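Local coordinates for (R)-specific secondary-alkylsulfatase (PDB 4AXH), which hydrolyses (R)-secondary-alkyl sulfates at a two-zinc site with strict inversion of configuration, releasing (S)-alcohols and sulfate, at residues N134-E139 against I352-W357; A206-M211 against L286-E291; P293-I298 against N307-A312. All coordinates share one frame; numbering follows the deposited sequence.

Interaction 1: residues N134-E139 against I352-W357; sequences NMTIIE and IQQHNW. With ZN (zinc ion), chain C.
N134, just before strand 135-138, and T136 within it grip the loop that carries the zinc ligand H355, and the side chain of N134 does most of the work. Its chi1 of -54° sets CG anti to the carbonyl carbon of N134, beside the backbone N, and CB and CG both lie 3.7 Å from Q354 O. OD1 comes no closer than 3.9 Å to N356 N. At the tip, ND2 donates two hydrogen bonds. One goes to N356 O at 2.9 Å, arriving in the carbonyl plane on a lone pair; the other reaches Q353 O, is longer but straighter (N-H...O 163°), and meets that carbonyl from above its plane. The backbone adds a further bond, from N134 N to Q354 O at 2.8 Å.

The loop fixed in this way follows strand 350-352 in the second sheet of the metallo-beta-lactamase fold, whereas strand 135-138 belongs to the first, so the contact joins the two sheets of the αβ/βα sandwich. The first side-chain bond of H355 points away from 134-139, and its NE2 binds a zinc ion at 2.0 Å, with D183, H184, D310 and a water completing the site.

Further along the strand, T136 and Q354 cross at about a right angle. T136 OG1 donates to Q354 OE1 at 2.7 Å, on a lone pair in the amide plane. A bend at chi2 (-65°) carries Q354 CD to within 3.7 Å of T136 OG1. OE1 also accepts from N307 ND2, while NE2 donates to D148 and to the carbonyl of I147; both OE1 and NE2 of this buried amide thus have partners. Beside it, T136 CG2 meets I352 CD1 tip to tip at 3.6 Å.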
loop_
_atom_site.group_PDB
_atom_site.type_symbol
_atom_site.label_atom_id
_atom_site.label_comp_id
_atom_site.label_asym_id
_atom_site.label_seq_id
_atom_site.Cartn_x
_atom_site.Cartn_y
_atom_site.Cartn_z
ATOM N N ASN A 134 -10.912 25.280 -6.145
ATOM C CA ASN A 134 -11.670 26.163 -7.022
ATOM C C ASN A 134 -13.132 25.752 -7.051
ATOM O O ASN A 134 -13.467 24.569 -6.834
ATOM C CB ASN A 134 -11.128 26.098 -8.483
ATOM C CG ASN A 134 -9.653 26.365 -8.660
ATOM O OD1 ASN A 134 -8.971 26.995 -7.826
ATOM N ND2 ASN A 134 -9.136 25.898 -9.772
ATOM N N MET A 135 -13.999 26.739 -7.381
ATOM C CA MET A 135 -15.439 26.556 -7.554
ATOM C C MET A 135 -15.748 26.924 -9.017
ATOM O O MET A 135 -15.440 28.032 -9.464
ATOM C CB MET A 135 -16.212 27.484 -6.577
ATOM C CG MET A 135 -17.744 27.312 -6.591
ATOM S SD MET A 135 -18.634 28.690 -5.789
ATOM C CE MET A 135 -18.289 28.344 -4.023
ATOM N N THR A 136 -16.323 26.002 -9.753
ATOM C CA THR A 136 -16.741 26.260 -11.129
ATOM C C THR A 136 -18.233 26.676 -11.095
ATOM O O THR A 136 -19.058 25.959 -10.519
ATOM C CB THR A 136 -16.524 25.020 -11.978
ATOM O OG1 THR A 136 -15.148 24.602 -11.884
ATOM C CG2 THR A 136 -16.967 25.228 -13.421
ATOM N N ILE A 137 -18.557 27.847 -11.659
ATOM C CA ILE A 137 -19.930 28.338 -11.710
ATOM C C ILE A 137 -20.466 28.338 -13.134
ATOM O O ILE A 137 -20.045 29.160 -13.936
ATOM C CB ILE A 137 -20.137 29.709 -11.020
ATOM C CG1 ILE A 137 -19.628 29.688 -9.584
ATOM C CG2 ILE A 137 -21.624 30.084 -11.070
ATOM C CD1 ILE A 137 -19.054 30.977 -9.099
ATOM N N ILE A 138 -21.392 27.424 -13.433
ATOM C CA ILE A 138 -22.060 27.315 -14.736
ATOM C C ILE A 138 -23.381 28.060 -14.599
ATOM O O ILE A 138 -24.144 27.806 -13.659
ATOM C CB ILE A 138 -22.314 25.845 -15.190
ATOM C CG1 ILE A 138 -21.140 24.912 -14.902
ATOM C CG2 ILE A 138 -22.722 25.767 -16.645
ATOM C CD1 ILE A 138 -21.555 23.405 -14.795
ATOM N N GLU A 139 -23.665 28.970 -15.538
ATOM C CA GLU A 139 -24.924 29.716 -15.528
ATOM C C GLU A 139 -26.190 28.871 -15.757
ATOM O O GLU A 139 -26.681 28.260 -14.797
ATOM C CB GLU A 139 -24.835 31.038 -16.276
ATOM C CG GLU A 139 -24.185 32.049 -15.341
ATOM C CD GLU A 139 -23.616 33.346 -15.857
ATOM O OE1 GLU A 139 -23.894 33.729 -17.017
ATOM O OE2 GLU A 139 -22.973 34.041 -15.043
ATOM N N ILE A 352 -10.483 22.748 -17.732
ATOM C CA ILE A 352 -10.548 23.415 -16.418
ATOM C C ILE A 352 -10.329 22.412 -15.273
ATOM O O ILE A 352 -10.460 21.205 -15.462
ATOM C CB ILE A 352 -11.748 24.373 -16.200
ATOM C CG1 ILE A 352 -13.080 23.613 -16.167
ATOM C CG2 ILE A 352 -11.730 25.540 -17.234
ATOM C CD1 ILE A 352 -14.179 24.333 -15.517
ATOM N N GLN A 353 -9.932 22.904 -14.113
ATOM C CA GLN A 353 -9.653 22.028 -12.974
ATOM C C GLN A 353 -10.196 22.591 -11.670
ATOM O O GLN A 353 -10.668 23.731 -11.643
ATOM C CB GLN A 353 -8.140 21.815 -12.852
ATOM C CG GLN A 353 -7.522 21.018 -13.966
ATOM C CD GLN A 353 -6.235 21.620 -14.361
ATOM O OE1 GLN A 353 -6.022 22.822 -14.244
ATOM N NE2 GLN A 353 -5.364 20.784 -14.855
ATOM N N GLN A 354 -10.103 21.799 -10.595
ATOM C CA GLN A 354 -10.580 22.220 -9.284
ATOM C C GLN A 354 -9.425 22.689 -8.370
ATOM O O GLN A 354 -9.603 22.985 -7.187
ATOM C CB GLN A 354 -11.512 21.163 -8.669
ATOM C CG GLN A 354 -12.725 20.835 -9.562
ATOM C CD GLN A 354 -13.638 22.039 -9.726
ATOM O OE1 GLN A 354 -13.571 22.802 -10.692
ATOM N NE2 GLN A 354 -14.512 22.242 -8.773
ATOM N N HIS A 355 -8.250 22.796 -8.962
ATOM C CA HIS A 355 -7.061 23.386 -8.394
ATOM C C HIS A 355 -6.398 24.005 -9.574
ATOM O O HIS A 355 -6.360 23.376 -10.633
ATOM C CB HIS A 355 -6.126 22.349 -7.767
ATOM C CG HIS A 355 -6.619 21.816 -6.475
ATOM N ND1 HIS A 355 -6.700 22.611 -5.365
ATOM C CD2 HIS A 355 -7.066 20.581 -6.172
ATOM C CE1 HIS A 355 -7.183 21.837 -4.415
ATOM N NE2 HIS A 355 -7.415 20.603 -4.859
ATOM N N ASN A 356 -5.902 25.249 -9.425
ATOM C CA ASN A 356 -5.158 25.994 -10.454
ATOM C C ASN A 356 -5.906 26.452 -11.707
ATOM O O ASN A 356 -7.122 26.338 -11.793
ATOM C CB ASN A 356 -3.849 25.306 -10.818
ATOM C CG ASN A 356 -3.105 24.764 -9.634
ATOM O OD1 ASN A 356 -3.103 23.563 -9.392
ATOM N ND2 ASN A 356 -2.446 25.631 -8.889
ATOM N N TRP A 357 -5.148 26.981 -12.664
ATOM C CA TRP A 357 -5.575 27.646 -13.891
ATOM C C TRP A 357 -5.977 26.703 -15.025
ATOM O O TRP A 357 -5.497 25.551 -15.084
ATOM C CB TRP A 357 -4.471 28.635 -14.375
ATOM C CG TRP A 357 -3.123 28.014 -14.388
ATOM C CD1 TRP A 357 -2.560 27.283 -15.381
ATOM C CD2 TRP A 357 -2.267 27.872 -13.249
ATOM N NE1 TRP A 357 -1.359 26.763 -14.957
ATOM C CE2 TRP A 357 -1.162 27.095 -13.649
ATOM C CE3 TRP A 357 -2.336 28.325 -11.909
ATOM C CZ2 TRP A 357 -0.100 26.791 -12.773
ATOM C CZ3 TRP A 357 -1.311 27.989 -11.033
ATOM C CH2 TRP A 357 -0.204 27.242 -11.465
HETATM ZN ZN ZN C . -8.636 19.176 -4.240
HETATM O O HOH W 1 -8.359 17.475 -3.022
#

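Interaction 2: residues A206-M211 against L286-E291; sequences APSGFM and LTLGSE. With ZN (zinc ion), chain D.
P207 and S208, where strand 203-207 of the metallo-beta-lactamase fold finishes, pack against L286 and L288, at the root of the loop that carries the zinc ligand E291. The contact is small, with leucine methyls packed on the P207 ring and on S208, largely its backbone. L286 CD2 approaches CB of the P207 ring at 3.7 Å and also lies 3.9 Å from S208 N. L288 adds both of its methyls: CD2 sits 3.8 Å from S208 O and a little farther from P207 CB, while CD1 lies 4.1 Å from S208 CB. The hydroxyl of S208 bonds to E269.

L288 lies within a type II turn from T287 to S290, after which E291 binds zinc through OE2 at 2.2 Å, sharing the ion with H179, H181, D310 and a water. On the other partner, a type II turn from P207 to F210 leads through the N-cap residue G209 into helix 210-219. The contact thus joins the end of strand 203-207, just before that helix, to the end of strand 280-286 and the turn after it, with P207 also touching M296 of strand 296-300 and T287 packing on Y336 of helix 330-344.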
loop_
_atom_site.group_PDB
_atom_site.type_symbol
_atom_site.label_atom_id
_atom_site.label_comp_id
_atom_site.label_asym_id
_atom_site.label_seq_id
_atom_site.Cartn_x
_atom_site.Cartn_y
_atom_site.Cartn_z
ATOM N N ALA A 206 -22.735 13.270 -7.311
ATOM C CA ALA A 206 -21.502 12.746 -6.731
ATOM C C ALA A 206 -21.152 11.373 -7.290
ATOM O O ALA A 206 -22.058 10.608 -7.587
ATOM C CB ALA A 206 -21.599 12.683 -5.201
ATOM N N PRO A 207 -19.837 11.022 -7.421
ATOM C CA PRO A 207 -19.483 9.691 -7.952
ATOM C C PRO A 207 -19.819 8.569 -6.979
ATOM O O PRO A 207 -19.968 8.820 -5.785
ATOM C CB PRO A 207 -17.981 9.797 -8.193
ATOM C CG PRO A 207 -17.520 10.857 -7.288
ATOM C CD PRO A 207 -18.628 11.835 -7.160
ATOM N N SER A 208 -19.955 7.335 -7.498
ATOM C CA SER A 208 -20.250 6.118 -6.755
ATOM C C SER A 208 -19.374 5.993 -5.508
ATOM O O SER A 208 -18.142 6.183 -5.590
ATOM C CB SER A 208 -20.012 4.911 -7.665
ATOM O OG SER A 208 -20.097 3.663 -6.992
ATOM N N GLY A 209 -20.016 5.674 -4.375
ATOM C CA GLY A 209 -19.338 5.433 -3.100
ATOM C C GLY A 209 -18.877 6.634 -2.299
ATOM O O GLY A 209 -18.088 6.474 -1.354
ATOM N N PHE A 210 -19.389 7.834 -2.656
ATOM C CA PHE A 210 -19.044 9.111 -2.045
ATOM C C PHE A 210 -19.158 9.136 -0.528
ATOM O O PHE A 210 -18.148 9.383 0.153
ATOM C CB PHE A 210 -19.823 10.265 -2.688
ATOM C CG PHE A 210 -19.506 11.629 -2.115
ATOM C CD1 PHE A 210 -20.211 12.129 -1.022
ATOM C CD2 PHE A 210 -18.536 12.436 -2.695
ATOM C CE1 PHE A 210 -19.934 13.402 -0.510
ATOM C CE2 PHE A 210 -18.276 13.715 -2.187
ATOM C CZ PHE A 210 -18.978 14.183 -1.100
ATOM N N MET A 211 -20.386 8.909 0.002
ATOM C CA MET A 211 -20.661 8.939 1.442
ATOM C C MET A 211 -19.745 8.031 2.261
ATOM O O MET A 211 -19.096 8.520 3.188
ATOM C CB MET A 211 -22.139 8.718 1.738
ATOM C CG MET A 211 -23.005 9.984 1.521
ATOM S SD MET A 211 -22.581 11.528 2.438
ATOM C CE MET A 211 -22.401 10.888 4.143
ATOM N N LEU A 286 -16.576 8.352 -14.569
ATOM C CA LEU A 286 -16.077 7.822 -13.312
ATOM C C LEU A 286 -14.578 7.521 -13.378
ATOM O O LEU A 286 -14.154 6.747 -14.230
ATOM C CB LEU A 286 -16.837 6.533 -12.929
ATOM C CG LEU A 286 -18.232 6.644 -12.283
ATOM C CD1 LEU A 286 -18.790 5.248 -12.004
ATOM C CD2 LEU A 286 -18.178 7.363 -10.970
ATOM N N THR A 287 -13.783 8.123 -12.481
ATOM C CA THR A 287 -12.326 7.879 -12.371
ATOM C C THR A 287 -12.003 7.301 -10.999
ATOM O O THR A 287 -11.068 7.745 -10.335
ATOM C CB THR A 287 -11.504 9.127 -12.700
ATOM O OG1 THR A 287 -11.843 10.127 -11.773
ATOM C CG2 THR A 287 -11.729 9.639 -14.099
ATOM N N LEU A 288 -12.782 6.296 -10.579
ATOM C CA LEU A 288 -12.657 5.669 -9.254
ATOM C C LEU A 288 -11.324 5.043 -8.926
ATOM O O LEU A 288 -10.834 4.177 -9.664
ATOM C CB LEU A 288 -13.802 4.681 -8.947
ATOM C CG LEU A 288 -15.261 5.130 -9.258
ATOM C CD1 LEU A 288 -16.229 4.000 -8.984
ATOM C CD2 LEU A 288 -15.671 6.378 -8.466
ATOM N N GLY A 289 -10.757 5.512 -7.809
ATOM C CA GLY A 289 -9.506 5.024 -7.243
ATOM C C GLY A 289 -8.218 5.729 -7.635
ATOM O O GLY A 289 -7.133 5.352 -7.149
ATOM N N SER A 290 -8.290 6.724 -8.549
ATOM C CA SER A 290 -7.088 7.463 -8.979
ATOM C C SER A 290 -6.657 8.475 -7.868
ATOM O O SER A 290 -6.167 8.036 -6.839
ATOM C CB SER A 290 -7.309 8.095 -10.356
ATOM O OG SER A 290 -8.441 8.939 -10.386
ATOM N N GLU A 291 -6.886 9.797 -8.043
ATOM C CA GLU A 291 -6.552 10.813 -7.046
ATOM C C GLU A 291 -7.433 10.661 -5.752
ATOM O O GLU A 291 -6.994 11.043 -4.667
ATOM C CB GLU A 291 -6.700 12.211 -7.679
ATOM C CG GLU A 291 -6.238 13.346 -6.784
ATOM C CD GLU A 291 -7.351 13.967 -5.973
ATOM O OE1 GLU A 291 -8.533 13.683 -6.278
ATOM O OE2 GLU A 291 -7.047 14.791 -5.082
HETATM ZN ZN ZN D . -8.751 15.882 -4.311
HETATM O O HOH W 1 -8.359 17.475 -3.022
#

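Interaction 3: residues P293-I298 against N307-A312; sequences PSDMNI and NTADNA. With ZN (zinc ion), chain D; ZN (zinc ion), chain C.
I298 and N307 form an antiparallel hydrogen-bonded pair in the second sheet of the metallo-beta-lactamase fold, and just beyond it the chain turns to present D310, the aspartate that bridges the two zinc ions. The backbone bonds come first: I298 N donates to N307 O and N307 N to I298 O, both at 2.8 Å.

Turn-forming bonds come next. N307 OD1 accepts from A309 N at 2.9 Å, in the carbonyl plane, closing an Asx turn. A type II' turn runs from T308 to N311, closed by N311 N bonding to T308 O, and brings D310 to the metals.

Between side chains, N311 reaches tip to tip toward both N297 and D295. Its ND2 donates to N297 OD1 at 2.7 Å, coming from above that carbonyl plane, with the two amide planes 76° apart. N297 ND2 is hydrogen-bonded to the side chain of Q285, so both ends of its amide have partners. The D295 carboxylate lies close to H179, a ligand of one zinc ion.

Van der Waals contact is slight: A309 CB rests 3.6 Å from M296 O. In the metal coordination, a single oxygen serves both ions: D310 OD2 stands 2.2 Å from the zinc ion shared with E291 and 2.1 Å from the one shared with H355.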
loop_
_atom_site.group_PDB
_atom_site.type_symbol
_atom_site.label_atom_id
_atom_site.label_comp_id
_atom_site.label_asym_id
_atom_site.label_seq_id
_atom_site.Cartn_x
_atom_site.Cartn_y
_atom_site.Cartn_z
ATOM N N PRO A 293 -10.805 7.908 -3.937
ATOM C CA PRO A 293 -11.567 6.646 -4.117
ATOM C C PRO A 293 -12.894 6.810 -4.859
ATOM O O PRO A 293 -13.232 5.980 -5.715
ATOM C CB PRO A 293 -11.776 6.146 -2.692
ATOM C CG PRO A 293 -10.666 6.783 -1.917
ATOM C CD PRO A 293 -10.567 8.162 -2.505
ATOM N N SER A 294 -13.632 7.884 -4.544
ATOM C CA SER A 294 -14.893 8.242 -5.195
ATOM C C SER A 294 -14.507 9.479 -5.964
ATOM O O SER A 294 -14.156 10.494 -5.356
ATOM C CB SER A 294 -15.978 8.529 -4.155
ATOM O OG SER A 294 -17.230 8.585 -4.805
ATOM N N ASP A 295 -14.449 9.366 -7.296
ATOM C CA ASP A 295 -13.902 10.412 -8.172
ATOM C C ASP A 295 -14.484 10.375 -9.581
ATOM O O ASP A 295 -14.887 9.324 -10.062
ATOM C CB ASP A 295 -12.369 10.169 -8.241
ATOM C CG ASP A 295 -11.483 11.209 -8.866
ATOM O OD1 ASP A 295 -11.888 12.398 -8.908
ATOM O OD2 ASP A 295 -10.373 10.846 -9.283
ATOM N N MET A 296 -14.458 11.523 -10.268
ATOM C CA MET A 296 -14.958 11.642 -11.629
ATOM C C MET A 296 -14.548 12.928 -12.318
ATOM O O MET A 296 -14.236 13.915 -11.659
ATOM C CB MET A 296 -16.501 11.471 -11.691
ATOM C CG MET A 296 -17.293 12.616 -11.110
ATOM S SD MET A 296 -18.998 12.133 -10.926
ATOM C CE MET A 296 -19.733 13.686 -10.355
ATOM N N ASN A 297 -14.618 12.924 -13.659
ATOM C CA ASN A 297 -14.371 14.102 -14.501
ATOM C C ASN A 297 -15.738 14.567 -15.029
ATOM O O ASN A 297 -16.701 13.805 -15.042
ATOM C CB ASN A 297 -13.433 13.774 -15.675
ATOM C CG ASN A 297 -12.042 13.361 -15.286
ATOM O OD1 ASN A 297 -11.434 13.914 -14.364
ATOM N ND2 ASN A 297 -11.485 12.416 -16.025
ATOM N N ILE A 298 -15.836 15.816 -15.406
ATOM C CA ILE A 298 -17.085 16.376 -15.888
ATOM C C ILE A 298 -16.844 17.076 -17.214
ATOM O O ILE A 298 -16.084 18.041 -17.275
ATOM C CB ILE A 298 -17.760 17.295 -14.833
ATOM C CG1 ILE A 298 -17.919 16.581 -13.477
ATOM C CG2 ILE A 298 -19.122 17.844 -15.339
ATOM C CD1 ILE A 298 -16.965 16.982 -12.471
ATOM N N ASN A 307 -13.537 19.273 -17.454
ATOM C CA ASN A 307 -13.141 19.481 -16.072
ATOM C C ASN A 307 -12.658 18.141 -15.498
ATOM O O ASN A 307 -13.427 17.188 -15.403
ATOM C CB ASN A 307 -14.227 20.150 -15.236
ATOM C CG ASN A 307 -13.739 20.546 -13.868
ATOM O OD1 ASN A 307 -12.859 19.909 -13.292
ATOM N ND2 ASN A 307 -14.301 21.604 -13.300
ATOM N N THR A 308 -11.372 18.090 -15.135
ATOM C CA THR A 308 -10.673 16.895 -14.653
ATOM C C THR A 308 -10.529 16.801 -13.148
ATOM O O THR A 308 -9.646 16.068 -12.678
ATOM C CB THR A 308 -9.296 16.822 -15.295
ATOM O OG1 THR A 308 -8.511 17.914 -14.809
ATOM C CG2 THR A 308 -9.362 16.856 -16.802
ATOM N N ALA A 309 -11.367 17.551 -12.378
ATOM C CA ALA A 309 -11.314 17.567 -10.917
ATOM C C ALA A 309 -9.835 17.802 -10.498
ATOM O O ALA A 309 -9.247 18.794 -10.953
ATOM C CB ALA A 309 -11.852 16.242 -10.361
ATOM N N ASP A 310 -9.236 16.873 -9.698
ATOM C CA ASP A 310 -7.822 16.880 -9.250
ATOM C C ASP A 310 -7.006 15.752 -9.917
ATOM O O ASP A 310 -5.899 15.415 -9.442
ATOM C CB ASP A 310 -7.722 16.684 -7.737
ATOM C CG ASP A 310 -8.442 17.691 -6.888
ATOM O OD1 ASP A 310 -9.085 18.609 -7.465
ATOM O OD2 ASP A 310 -8.365 17.571 -5.639
ATOM N N ASN A 311 -7.575 15.162 -11.009
ATOM C CA ASN A 311 -6.969 14.064 -11.730
ATOM C C ASN A 311 -5.743 14.415 -12.556
ATOM O O ASN A 311 -4.937 13.520 -12.856
ATOM C CB ASN A 311 -8.015 13.355 -12.566
ATOM C CG ASN A 311 -9.092 12.804 -11.701
ATOM O OD1 ASN A 311 -8.819 12.145 -10.692
ATOM N ND2 ASN A 311 -10.322 13.153 -12.022
ATOM N N ALA A 312 -5.604 15.692 -12.947
ATOM C CA ALA A 312 -4.466 16.095 -13.751
ATOM C C ALA A 312 -4.124 17.553 -13.505
ATOM O O ALA A 312 -4.241 18.369 -14.416
ATOM C CB ALA A 312 -4.758 15.841 -15.228
HETATM ZN ZN ZN D . -8.751 15.882 -4.311
HETATM ZN ZN ZN C . -8.636 19.176 -4.240
HETATM O O HOH W 1 -8.359 17.475 -3.022
#

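How the interactions relate
The three contacts illustrate how a binuclear metal site is assembled from loops spread over the metallo-beta-lactamase domain. Along the chain, interactions 2 and 3 follow one another, both within the span that interaction 1 closes. Interactions 1 and 2 each reach from the eight-stranded sheet (strands 135-138 and 203-207) to the six-stranded one (strands 350-352 and 280-286); interaction 3 lies within the latter (strands 296-300 and 305-307). Centres of interactions 2 and 3 are about 8 Å apart, those of 1 and 3 about 12 Å; interactions 1 and 2, about 18 Å apart, do not touch. Interaction 3 touches both: D310 binds both zinc ions, sharing one with H355 (interaction 1) and the other with E291 (interaction 2).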